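Superoxide dismutase [Mn/Fe] (PDB 3AK3) catalyses the dismutation of superoxide into oxygen and hydrogen peroxide at a metal centre, here occupied by an iron(III) ion. Local coordinates at residues L12-N17 and E26-H31; E48-H53 and A64-F69; K113-F118 and Y182-W187; P160-D165 and V190-V195. All coordinates share one frame; numbering follows the deposited sequence.

Contact 1. Residues L12-N17 and E26-H31; sequences LPYNYN and EIMKLH. With FE (Fe (III) ion), chain G.
The backbone of the irregular segment 12-17 passes beside helical residues 26-31, nearest at Tyr16 and Met28, whose CA atoms are 5.5 Å apart. This is the N-terminal end of the alpha-hairpin domain of iron/manganese superoxide dismutases, where the leading loop lies against the start of helix 25-54. Tyr16 and Met28 share most of the buried surface about equally. One face of the Tyr16 ring is taken by the Lys29 chain, with CG 3.8 Å from the ring centroid and 24° off the normal, a CH-pi contact. The Lys29 chain runs nearly perpendicular to Tyr16. Tyr16 CG swings back beside its own backbone N (chi1 -75°), which sets the ring against the helix. The phenol OH is hydrogen-bonded to His32 ND1. An alanine here would be likely to strip Lys29 CG of its aromatic cover and His32 of its hydroxyl partner. Met28 turns to the loop. Its chain bends twice, at chi2 and chi3, and CE ends 4.0 Å from Leu12 CD1. The same methyl meets the edge of the Tyr14 ring in plane, 3.9 Å from CE1. Trp83 also packs on Met28, and its carbonyl O binds Tyr14 OH. The His31 ring reaches away from the loop, to the metal that Asp165, His79 and His169 also bind. Its NE2 holds the iron at 2.1 Å.

Contact 2. Residues E48-H53 and A64-F69; sequences EKIEKH and AVMRDF. With EDO (1,2-ethanediol), chain L.
Lys49 and Val65 bring the two helical backbones nearest, with their CA atoms 7.4 Å apart. The axes run roughly antiparallel, at 148°, and come within 10.4 Å. These are the two arms of the alpha-hairpin, helices 25-54 and 62-82, packed near the turn that joins them. The seam is apolar. Val65 CG1 sits 3.8 Å from Ile50 CD1, and the Ile50 and Val65 side chains lie alongside one another, running opposite ways. Val65 CG1 is trans to the backbone N (chi1 178°), which aims it at the isoleucine. The Met66 methyl, CE, reaches the same Ile50 CD1 at 4.3 Å. Leu117 of the third subunit also packs on Ile50, so the seam continues into the assembly. Arg67 lies on a different side of its helix and takes no part in the seam. Its NH2 makes salt bridges to Glu126 and Glu148 of the third subunit. A leucine in its place would probably cost both carboxylates this positive partner and weaken that interface. A bound ethanediol donates from O1 to Ala64 O at 3.0 Å. Lys49, on the exposed side, stretches out with its chain extended toward Asp68. The charges do not meet directly. Asp68 OD1 is already engaged by Arg63 of the fourth subunit in a salt bridge. A water bridges the rest: it accepts from Lys49 NZ at 2.8 Å and donates to Asp68 OD2 at 2.8 Å.

Contact 3. Residues K113-F118 and Y182-W187; sequences KFKALF and YVENWW. With EDO (1,2-ethanediol), chain H.
Lys115 starts out trans to its backbone N (chi1 179°), runs straight as far as CE, and then turns at the last bond (chi4 -46°), which lays its end over the Trp187 indole. CE stands 3.6 Å from the centroid of the five-membered ring, almost straight above it, in a CH-pi contact. NZ is 3.7 Å from the same centroid and makes a cation-pi interaction. The bend also brings NZ to Glu184, whose chain folds back at chi2. The salt bridge from NZ to OE2 is 3.3 Å long, and its hydrogen bond is weak. Glu184 OE1 has a second partner, Lys123. A water accepts from Lys115 NZ at 3.2 Å and donates to Glu184 O at 2.7 Å. Behind this polar edge lies an aromatic cluster of Phe114, Phe118, Trp186 and Trp187. It joins helix 111-123 to the end of helix 179-186 and the turn after it, in the C-terminal domain. Phe118 CD2 touches Trp187 CZ2 at 3.5 Å, while Phe114 CE2 meets Trp187 CH2 at 3.6 Å; both rings come in obliquely. Phe118 and Trp186 have planes only 10° apart, but the rings are displaced along their planes, so overlap is slight. Trp186 CZ3 lies over the centre of the indole face opposite Lys115. Trp187 is therefore covered on both faces, and its NE1 is hydrogen-bonded to Ser119 OG. The contact thus pairs a buried aromatic cluster with one lysine, whose positive charge is probably stabilised by the Glu184 carboxylate, the water and the indole face together.

Contact 4. Residues P160-D165 and V190-V195; sequences PILVID and VNWDDV. With FE (Fe (III) ion), chain G.
Asn191 O is gripped by two backbone amides, Val195 N at 3.1 Å and, weakly, Asp194 N at 2.9 Å, and the helical turn they form sets Val195 against Ile161 and Leu162. Asn191 is the N-cap of helix 192-205. Its side-chain OD1 adds a weak capping bond to Asp194 N at 3.3 Å. The partner is strand 159-165, at one side of the three-stranded antiparallel sheet of the C-terminal domain. Ile161 and Leu162 form a classic beta bulge opposite Leu133, and the chain turns a corner there. Leu162 and Val195 carry much of the packing, about equally. Leu162 CG stands trans to the backbone N (chi1 178°), and its two methyls part company. CD1 rests against both Val195 CG2, 3.7 Å away, and Val190 CG1, 3.9 Å away. CD2 turns to the Trp192 indole and lies 3.7 Å from CH2. Val190 CG1 in turn sits over the centre of that indole, so Leu162, Val190 and Trp192 pack as one apolar group. The Ile161 side chain lies roughly perpendicular to that of Val195. Its carbonyl O, hydrogen-bonded to Asn85 ND2, also has Val195 CG2 resting on it at 3.7 Å. All five touching residues are buried. At the far end of the strand the chain supplies a metal ligand. Asp165 OD1 takes a hydrogen bond from Trp167 N, while OD2 binds the iron at 2.0 Å.

Contact 1 is a surface contact; contacts 2, 3 and 4 are buried. Contacts 1 and 2 share helix 25-54 but lie 30 Å apart between centres, one near the metal and one near the hairpin turn. Contact 2 is also tied to other subunits by charge. Contacts 3 and 4 form a continuous core in the C-terminal domain: Trp186 packs on Ile164, and Tyr182 OH meets Asp165 O. Their chemistry differs, aromatic with a charged edge in contact 3 and mainly aliphatic and indole packing across contact 4. Contacts 1 and 4 come from different domains and converge on the iron, to which each gives one ligand.

Contact 1. Residues L12-N17 and E26-H31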
# COMPACT_ATOMS: atom_id res chain seq x y z
N LEU B 12 12.74 5.67 27.54
CA LEU B 12 13.52 6.65 26.78
C LEU B 12 14.91 6.74 27.40
O LEU B 12 15.08 6.41 28.57
CB LEU B 12 12.84 8.03 26.79
CG LEU B 12 11.51 8.25 26.07
CD1 LEU B 12 11.20 9.73 26.06
CD2 LEU B 12 11.53 7.73 24.64
N PRO B 13 15.93 7.16 26.61
CA PRO B 13 17.29 7.33 27.15
C PRO B 13 17.52 8.67 27.87
O PRO B 13 18.66 8.98 28.24
CB PRO B 13 18.18 7.27 25.89
CG PRO B 13 17.23 7.01 24.72
CD PRO B 13 15.88 7.44 25.16
N TYR B 14 16.46 9.44 28.04
CA TYR B 14 16.54 10.81 28.55
C TYR B 14 15.15 11.22 29.04
O TYR B 14 14.16 10.54 28.77
CB TYR B 14 17.05 11.76 27.45
CG TYR B 14 16.49 11.43 26.07
CD1 TYR B 14 15.15 11.65 25.78
CD2 TYR B 14 17.30 10.88 25.08
CE1 TYR B 14 14.62 11.34 24.53
CE2 TYR B 14 16.77 10.55 23.82
CZ TYR B 14 15.43 10.79 23.56
OH TYR B 14 14.88 10.47 22.34
N ASN B 15 15.09 12.33 29.79
CA ASN B 15 13.82 12.85 30.29
C ASN B 15 12.89 13.24 29.14
O ASN B 15 13.35 13.55 28.04
CB ASN B 15 14.05 14.09 31.19
CG ASN B 15 15.15 13.88 32.24
OD1 ASN B 15 15.98 14.78 32.47
ND2 ASN B 15 15.15 12.73 32.89
N TYR B 16 11.58 13.24 29.40
CA TYR B 16 10.60 13.59 28.37
C TYR B 16 10.81 15.00 27.82
O TYR B 16 10.51 15.26 26.65
CB TYR B 16 9.17 13.41 28.88
CG TYR B 16 8.74 11.96 28.97
CD1 TYR B 16 8.63 11.18 27.81
CD2 TYR B 16 8.44 11.37 30.19
CE1 TYR B 16 8.25 9.84 27.87
CE2 TYR B 16 8.06 10.03 30.27
CZ TYR B 16 7.96 9.27 29.11
OH TYR B 16 7.59 7.95 29.17
N ASN B 17 11.34 15.91 28.64
CA ASN B 17 11.59 17.29 28.22
C ASN B 17 13.01 17.53 27.72
O ASN B 17 13.39 18.68 27.45
CB ASN B 17 11.27 18.27 29.36
CG ASN B 17 12.26 18.18 30.51
OD1 ASN B 17 13.02 17.22 30.63
ND2 ASN B 17 12.26 19.20 31.37
N GLU B 26 5.39 17.43 25.75
CA GLU B 26 4.08 16.82 25.58
C GLU B 26 4.11 15.77 24.47
O GLU B 26 3.61 14.66 24.64
CB GLU B 26 2.99 17.85 25.30
CG GLU B 26 1.62 17.19 25.20
CD GLU B 26 0.49 18.17 25.11
OE1 GLU B 26 -0.66 17.72 25.31
OE2 GLU B 26 0.73 19.37 24.84
N ILE B 27 4.72 16.14 23.35
CA ILE B 27 4.87 15.20 22.24
C ILE B 27 5.65 13.97 22.71
O ILE B 27 5.19 12.85 22.51
CB ILE B 27 5.54 15.85 21.01
CG1 ILE B 27 4.59 16.89 20.41
CG2 ILE B 27 5.86 14.80 19.92
CD1 ILE B 27 5.22 17.71 19.29
N MET B 28 6.81 14.17 23.34
CA MET B 28 7.61 13.02 23.79
C MET B 28 6.80 12.08 24.69
O MET B 28 6.89 10.86 24.55
CB MET B 28 8.89 13.46 24.49
CG MET B 28 9.84 14.29 23.63
SD MET B 28 10.35 13.44 22.11
CE MET B 28 11.23 12.03 22.79
N LYS B 29 5.99 12.65 25.58
CA LYS B 29 5.17 11.87 26.52
C LYS B 29 4.10 11.04 25.82
O LYS B 29 4.03 9.83 26.03
CB LYS B 29 4.54 12.76 27.59
CG LYS B 29 5.44 13.02 28.79
CD LYS B 29 4.64 13.37 30.05
CE LYS B 29 4.37 14.86 30.14
NZ LYS B 29 3.95 15.27 31.51
N LEU B 30 3.28 11.69 25.00
CA LEU B 30 2.22 11.00 24.26
C LEU B 30 2.83 9.97 23.32
O LEU B 30 2.37 8.83 23.24
CB LEU B 30 1.37 11.99 23.44
CG LEU B 30 0.40 12.91 24.18
CD1 LEU B 30 -0.04 14.05 23.29
CD2 LEU B 30 -0.81 12.15 24.71
N HIS B 31 3.90 10.37 22.65
CA HIS B 31 4.52 9.55 21.61
C HIS B 31 5.04 8.25 22.19
O HIS B 31 4.87 7.18 21.59
CB HIS B 31 5.66 10.32 20.97
CG HIS B 31 6.02 9.86 19.59
ND1 HIS B 31 7.02 10.47 18.86
CD2 HIS B 31 5.50 8.89 18.79
CE1 HIS B 31 7.12 9.87 17.68
NE2 HIS B 31 6.20 8.92 17.61
FE FE G . 5.60 7.81 15.89
O HOH W 1 4.07 6.47 16.87
O HOH W 2 5.08 6.97 14.07

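Contact 2. Residues E48-H53 and A64-F69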
# COMPACT_ATOMS: atom_id res chain seq x y z
N GLU B 48 -0.20 -13.53 20.27
CA GLU B 48 -1.13 -14.32 21.10
C GLU B 48 -2.15 -15.05 20.22
O GLU B 48 -2.43 -16.24 20.43
CB GLU B 48 -1.82 -13.42 22.15
CG GLU B 48 -2.93 -14.10 22.99
CD GLU B 48 -3.49 -13.21 24.10
OE1 GLU B 48 -3.87 -12.05 23.83
OE2 GLU B 48 -3.55 -13.69 25.26
N LYS B 49 -2.69 -14.36 19.21
CA LYS B 49 -3.62 -15.00 18.28
C LYS B 49 -2.98 -16.13 17.49
O LYS B 49 -3.58 -17.20 17.33
CB LYS B 49 -4.26 -13.97 17.34
CG LYS B 49 -5.22 -13.02 18.02
CD LYS B 49 -5.57 -11.84 17.13
CE LYS B 49 -6.28 -10.74 17.90
NZ LYS B 49 -6.54 -9.56 17.02
N ILE B 50 -1.77 -15.90 16.98
CA ILE B 50 -1.06 -16.92 16.20
C ILE B 50 -0.86 -18.16 17.05
O ILE B 50 -1.05 -19.28 16.58
CB ILE B 50 0.30 -16.39 15.67
CG1 ILE B 50 0.08 -15.22 14.69
CG2 ILE B 50 1.13 -17.52 15.02
CD1 ILE B 50 -0.39 -15.61 13.31
N GLU B 51 -0.48 -17.94 18.31
CA GLU B 51 -0.33 -18.99 19.31
C GLU B 51 -1.57 -19.84 19.41
O GLU B 51 -1.50 -21.06 19.29
CB GLU B 51 -0.13 -18.37 20.68
CG GLU B 51 1.28 -18.05 21.08
CD GLU B 51 1.42 -18.18 22.57
OE1 GLU B 51 1.38 -19.33 23.06
OE2 GLU B 51 1.53 -17.15 23.27
N LYS B 52 -2.71 -19.19 19.66
CA LYS B 52 -3.98 -19.89 19.83
C LYS B 52 -4.35 -20.65 18.56
O LYS B 52 -4.89 -21.76 18.64
CB LYS B 52 -5.10 -18.92 20.25
CG LYS B 52 -4.93 -18.31 21.64
CD LYS B 52 -6.07 -17.35 21.95
CE LYS B 52 -5.80 -16.48 23.19
NZ LYS B 52 -5.92 -17.21 24.48
N HIS B 53 -4.02 -20.07 17.41
CA HIS B 53 -4.20 -20.74 16.12
C HIS B 53 -3.39 -22.04 16.05
O HIS B 53 -3.92 -23.09 15.67
CB HIS B 53 -3.79 -19.80 14.99
CG HIS B 53 -3.86 -20.43 13.63
ND1 HIS B 53 -5.00 -20.40 12.85
CD2 HIS B 53 -2.94 -21.11 12.91
CE1 HIS B 53 -4.77 -21.02 11.71
NE2 HIS B 53 -3.53 -21.47 11.73
N ALA B 64 -4.73 -11.46 7.95
CA ALA B 64 -5.15 -10.32 8.75
C ALA B 64 -4.27 -10.15 9.97
O ALA B 64 -3.79 -9.05 10.25
CB ALA B 64 -6.60 -10.45 9.14
N VAL B 65 -4.07 -11.25 10.70
CA VAL B 65 -3.25 -11.23 11.91
C VAL B 65 -1.77 -10.91 11.60
O VAL B 65 -1.11 -10.20 12.36
CB VAL B 65 -3.41 -12.55 12.73
CG1 VAL B 65 -2.53 -12.56 13.96
CG2 VAL B 65 -4.85 -12.70 13.15
N MET B 66 -1.25 -11.43 10.48
CA MET B 66 0.10 -11.08 10.06
C MET B 66 0.23 -9.61 9.62
O MET B 66 1.27 -8.98 9.87
CB MET B 66 0.65 -12.07 9.03
CG MET B 66 1.01 -13.38 9.69
SD MET B 66 1.48 -14.63 8.50
CE MET B 66 1.73 -16.02 9.60
N ARG B 67 -0.81 -9.05 9.02
CA ARG B 67 -0.83 -7.61 8.73
C ARG B 67 -0.74 -6.81 10.03
O ARG B 67 -0.01 -5.80 10.10
CB ARG B 67 -2.07 -7.22 7.94
CG ARG B 67 -1.99 -7.53 6.45
CD ARG B 67 -3.35 -7.38 5.79
NE ARG B 67 -3.24 -7.36 4.34
CZ ARG B 67 -4.28 -7.46 3.51
NH1 ARG B 67 -5.51 -7.59 3.99
NH2 ARG B 67 -4.08 -7.42 2.20
N ASP B 68 -1.46 -7.24 11.06
CA ASP B 68 -1.43 -6.58 12.37
C ASP B 68 -0.05 -6.70 12.99
O ASP B 68 0.50 -5.74 13.56
CB ASP B 68 -2.44 -7.22 13.35
CG ASP B 68 -3.89 -7.03 12.93
OD1 ASP B 68 -4.19 -6.17 12.06
OD2 ASP B 68 -4.74 -7.76 13.49
N PHE B 69 0.53 -7.90 12.91
CA PHE B 69 1.88 -8.11 13.44
C PHE B 69 2.84 -7.19 12.72
O PHE B 69 3.67 -6.54 13.34
CB PHE B 69 2.35 -9.57 13.27
CG PHE B 69 3.80 -9.75 13.58
CD1 PHE B 69 4.75 -9.88 12.56
CD2 PHE B 69 4.23 -9.73 14.90
CE1 PHE B 69 6.11 -10.00 12.87
CE2 PHE B 69 5.59 -9.84 15.21
CZ PHE B 69 6.52 -9.98 14.20
C1 EDO L . -6.47 -6.83 7.80
O1 EDO L . -5.57 -7.05 8.89
C2 EDO L . -6.35 -7.94 6.78
O2 EDO L . -7.59 -8.20 6.12
O HOH W 3 -4.08 -8.84 15.99

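Contact 3. Residues K113-F118 and Y182-W187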
# COMPACT_ATOMS: atom_id res chain seq x y z
N LYS B 113 25.15 17.89 1.28
CA LYS B 113 24.37 17.19 0.25
C LYS B 113 23.52 16.07 0.86
O LYS B 113 22.32 15.98 0.57
CB LYS B 113 25.27 16.64 -0.86
CG LYS B 113 25.75 17.72 -1.83
CD LYS B 113 26.10 17.13 -3.17
CE LYS B 113 27.57 17.25 -3.47
NZ LYS B 113 27.78 17.27 -4.95
N PHE B 114 24.12 15.26 1.73
CA PHE B 114 23.37 14.28 2.50
C PHE B 114 22.16 14.90 3.21
O PHE B 114 21.03 14.40 3.10
CB PHE B 114 24.26 13.57 3.53
CG PHE B 114 23.48 12.91 4.65
CD1 PHE B 114 22.82 11.70 4.44
CD2 PHE B 114 23.40 13.52 5.90
CE1 PHE B 114 22.10 11.10 5.47
CE2 PHE B 114 22.67 12.92 6.94
CZ PHE B 114 22.02 11.72 6.72
N LYS B 115 22.39 15.97 3.96
CA LYS B 115 21.34 16.60 4.76
C LYS B 115 20.19 17.09 3.88
O LYS B 115 19.03 16.88 4.21
CB LYS B 115 21.91 17.73 5.62
CG LYS B 115 20.89 18.45 6.46
CD LYS B 115 21.59 19.45 7.38
CE LYS B 115 20.61 20.12 8.32
NZ LYS B 115 19.39 20.59 7.61
N ALA B 116 20.52 17.72 2.75
CA ALA B 116 19.51 18.18 1.81
C ALA B 116 18.66 17.00 1.30
O ALA B 116 17.45 17.09 1.24
CB ALA B 116 20.14 18.95 0.65
N LEU B 117 19.32 15.90 0.97
CA LEU B 117 18.61 14.73 0.44
C LEU B 117 17.76 14.00 1.48
O LEU B 117 16.60 13.67 1.22
CB LEU B 117 19.59 13.77 -0.23
CG LEU B 117 18.99 12.54 -0.91
CD1 LEU B 117 17.93 12.94 -1.94
CD2 LEU B 117 20.07 11.68 -1.53
N PHE B 118 18.33 13.77 2.66
CA PHE B 118 17.61 13.16 3.77
C PHE B 118 16.41 14.04 4.16
O PHE B 118 15.29 13.53 4.32
CB PHE B 118 18.53 12.94 4.97
CG PHE B 118 17.91 12.13 6.08
CD1 PHE B 118 18.08 10.75 6.12
CD2 PHE B 118 17.12 12.74 7.05
CE1 PHE B 118 17.49 10.00 7.15
CE2 PHE B 118 16.54 11.99 8.07
CZ PHE B 118 16.72 10.63 8.11
N TYR B 182 9.75 21.18 11.48
CA TYR B 182 10.07 20.06 12.36
C TYR B 182 11.32 19.33 11.90
O TYR B 182 12.23 19.09 12.68
CB TYR B 182 8.89 19.10 12.45
CG TYR B 182 9.22 17.72 12.98
CD1 TYR B 182 9.60 17.53 14.31
CD2 TYR B 182 9.09 16.59 12.16
CE1 TYR B 182 9.89 16.25 14.79
CE2 TYR B 182 9.37 15.33 12.64
CZ TYR B 182 9.77 15.16 13.95
OH TYR B 182 10.04 13.90 14.44
N VAL B 183 11.35 18.96 10.62
CA VAL B 183 12.50 18.26 10.06
C VAL B 183 13.79 19.08 10.23
O VAL B 183 14.82 18.54 10.67
CB VAL B 183 12.24 17.88 8.57
CG1 VAL B 183 13.50 17.35 7.93
CG2 VAL B 183 11.11 16.84 8.47
N GLU B 184 13.71 20.37 9.92
CA GLU B 184 14.85 21.28 10.10
C GLU B 184 15.33 21.33 11.56
O GLU B 184 16.54 21.26 11.82
CB GLU B 184 14.52 22.67 9.56
CG GLU B 184 14.41 22.75 8.02
CD GLU B 184 15.69 22.33 7.30
OE1 GLU B 184 15.59 21.67 6.24
OE2 GLU B 184 16.79 22.63 7.79
N ASN B 185 14.38 21.41 12.49
CA ASN B 185 14.70 21.46 13.93
C ASN B 185 15.22 20.13 14.49
O ASN B 185 16.05 20.11 15.40
CB ASN B 185 13.50 21.93 14.75
CG ASN B 185 13.37 23.44 14.78
OD1 ASN B 185 14.03 24.12 15.56
ND2 ASN B 185 12.51 23.98 13.92
N TRP B 186 14.73 19.03 13.94
CA TRP B 186 15.13 17.70 14.38
C TRP B 186 16.64 17.45 14.28
O TRP B 186 17.22 16.73 15.10
CB TRP B 186 14.32 16.67 13.60
CG TRP B 186 14.76 15.24 13.76
CD1 TRP B 186 14.38 14.36 14.76
CD2 TRP B 186 15.65 14.51 12.91
NE1 TRP B 186 14.99 13.14 14.56
CE2 TRP B 186 15.77 13.21 13.44
CE3 TRP B 186 16.36 14.84 11.75
CZ2 TRP B 186 16.58 12.23 12.84
CZ3 TRP B 186 17.16 13.86 11.15
CH2 TRP B 186 17.25 12.57 11.69
N TRP B 187 17.31 18.06 13.30
CA TRP B 187 18.76 17.85 13.15
C TRP B 187 19.52 18.25 14.40
O TRP B 187 20.61 17.73 14.67
CB TRP B 187 19.29 18.62 11.94
CG TRP B 187 18.81 18.04 10.64
CD1 TRP B 187 17.81 18.52 9.86
CD2 TRP B 187 19.31 16.86 9.99
NE1 TRP B 187 17.66 17.73 8.74
CE2 TRP B 187 18.57 16.70 8.80
CE3 TRP B 187 20.32 15.93 10.29
CZ2 TRP B 187 18.79 15.64 7.91
CZ3 TRP B 187 20.55 14.87 9.40
CH2 TRP B 187 19.78 14.74 8.22
C1 EDO H . 13.37 25.86 18.35
O1 EDO H . 13.70 26.29 17.03
C2 EDO H . 11.95 25.32 18.35
O2 EDO H . 11.06 26.35 17.92
O HOH W 4 18.65 22.02 10.35

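Contact 4. Residues P160-D165 and V190-V195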
# COMPACT_ATOMS: atom_id res chain seq x y z
N PRO B 160 18.21 0.08 9.09
CA PRO B 160 18.09 1.49 9.48
C PRO B 160 19.09 1.87 10.57
O PRO B 160 19.16 1.20 11.61
CB PRO B 160 16.67 1.59 10.03
CG PRO B 160 15.93 0.45 9.38
CD PRO B 160 16.95 -0.65 9.31
N ILE B 161 19.87 2.92 10.33
CA ILE B 161 20.81 3.41 11.35
C ILE B 161 20.45 4.80 11.84
O ILE B 161 20.89 5.22 12.91
CB ILE B 161 22.29 3.36 10.88
CG1 ILE B 161 22.55 4.32 9.72
CG2 ILE B 161 22.70 1.90 10.58
CD1 ILE B 161 24.00 4.44 9.33
N LEU B 162 19.65 5.53 11.06
CA LEU B 162 19.10 6.81 11.48
C LEU B 162 17.72 6.97 10.87
O LEU B 162 17.55 6.83 9.64
CB LEU B 162 19.99 7.96 11.03
CG LEU B 162 19.50 9.37 11.37
CD1 LEU B 162 19.34 9.62 12.87
CD2 LEU B 162 20.46 10.39 10.75
N VAL B 163 16.72 7.23 11.72
CA VAL B 163 15.35 7.38 11.26
C VAL B 163 14.73 8.64 11.82
O VAL B 163 15.06 9.05 12.95
CB VAL B 163 14.46 6.13 11.58
CG1 VAL B 163 15.07 4.87 10.99
CG2 VAL B 163 14.18 5.98 13.09
N ILE B 164 13.85 9.25 11.04
CA ILE B 164 13.05 10.37 11.52
C ILE B 164 11.56 10.06 11.35
O ILE B 164 11.10 9.72 10.25
CB ILE B 164 13.41 11.74 10.86
CG1 ILE B 164 12.64 12.86 11.56
CG2 ILE B 164 13.22 11.70 9.33
CD1 ILE B 164 12.78 14.25 10.93
N ASP B 165 10.82 10.17 12.44
CA ASP B 165 9.40 9.95 12.41
C ASP B 165 8.73 11.20 11.88
O ASP B 165 8.85 12.28 12.48
CB ASP B 165 8.93 9.60 13.82
CG ASP B 165 7.47 9.17 13.90
OD1 ASP B 165 6.74 9.13 12.89
OD2 ASP B 165 7.06 8.89 15.04
N VAL B 190 19.93 15.09 16.75
CA VAL B 190 20.46 13.82 16.23
C VAL B 190 21.66 13.34 17.04
O VAL B 190 22.62 14.08 17.25
CB VAL B 190 20.87 13.92 14.74
CG1 VAL B 190 21.48 12.61 14.27
CG2 VAL B 190 19.65 14.25 13.90
N ASN B 191 21.60 12.09 17.48
CA ASN B 191 22.64 11.49 18.30
C ASN B 191 23.62 10.76 17.40
O ASN B 191 23.51 9.54 17.19
CB ASN B 191 22.01 10.53 19.32
CG ASN B 191 23.00 9.97 20.32
OD1 ASN B 191 24.21 10.23 20.25
ND2 ASN B 191 22.49 9.18 21.26
N TRP B 192 24.57 11.50 16.84
CA TRP B 192 25.51 10.92 15.87
C TRP B 192 26.39 9.82 16.45
O TRP B 192 26.83 8.93 15.72
CB TRP B 192 26.34 12.00 15.17
CG TRP B 192 25.53 12.83 14.23
CD1 TRP B 192 25.16 14.12 14.38
CD2 TRP B 192 24.95 12.40 12.98
NE1 TRP B 192 24.41 14.54 13.31
CE2 TRP B 192 24.27 13.50 12.43
CE3 TRP B 192 24.96 11.19 12.27
CZ2 TRP B 192 23.59 13.43 11.21
CZ3 TRP B 192 24.29 11.12 11.05
CH2 TRP B 192 23.61 12.24 10.53
N ASP B 193 26.63 9.89 17.76
CA ASP B 193 27.32 8.82 18.46
C ASP B 193 26.53 7.51 18.34
O ASP B 193 27.12 6.47 18.08
CB ASP B 193 27.54 9.17 19.94
CG ASP B 193 28.61 10.25 20.15
OD1 ASP B 193 28.55 10.95 21.18
OD2 ASP B 193 29.52 10.40 19.29
N ASP B 194 25.21 7.59 18.49
CA ASP B 194 24.35 6.42 18.35
C ASP B 194 24.38 5.90 16.91
O ASP B 194 24.53 4.70 16.68
CB ASP B 194 22.92 6.73 18.80
CG ASP B 194 21.96 5.59 18.51
OD1 ASP B 194 21.40 5.58 17.41
OD2 ASP B 194 21.76 4.71 19.38
N VAL B 195 24.26 6.82 15.95
CA VAL B 195 24.30 6.45 14.53
C VAL B 195 25.63 5.78 14.20
O VAL B 195 25.67 4.76 13.50
CB VAL B 195 24.02 7.68 13.62
CG1 VAL B 195 24.07 7.30 12.14
CG2 VAL B 195 22.66 8.29 13.97
FE FE G . 5.60 7.81 15.89
O HOH W 2 5.08 6.97 14.07
O HOH W 1 4.07 6.47 16.87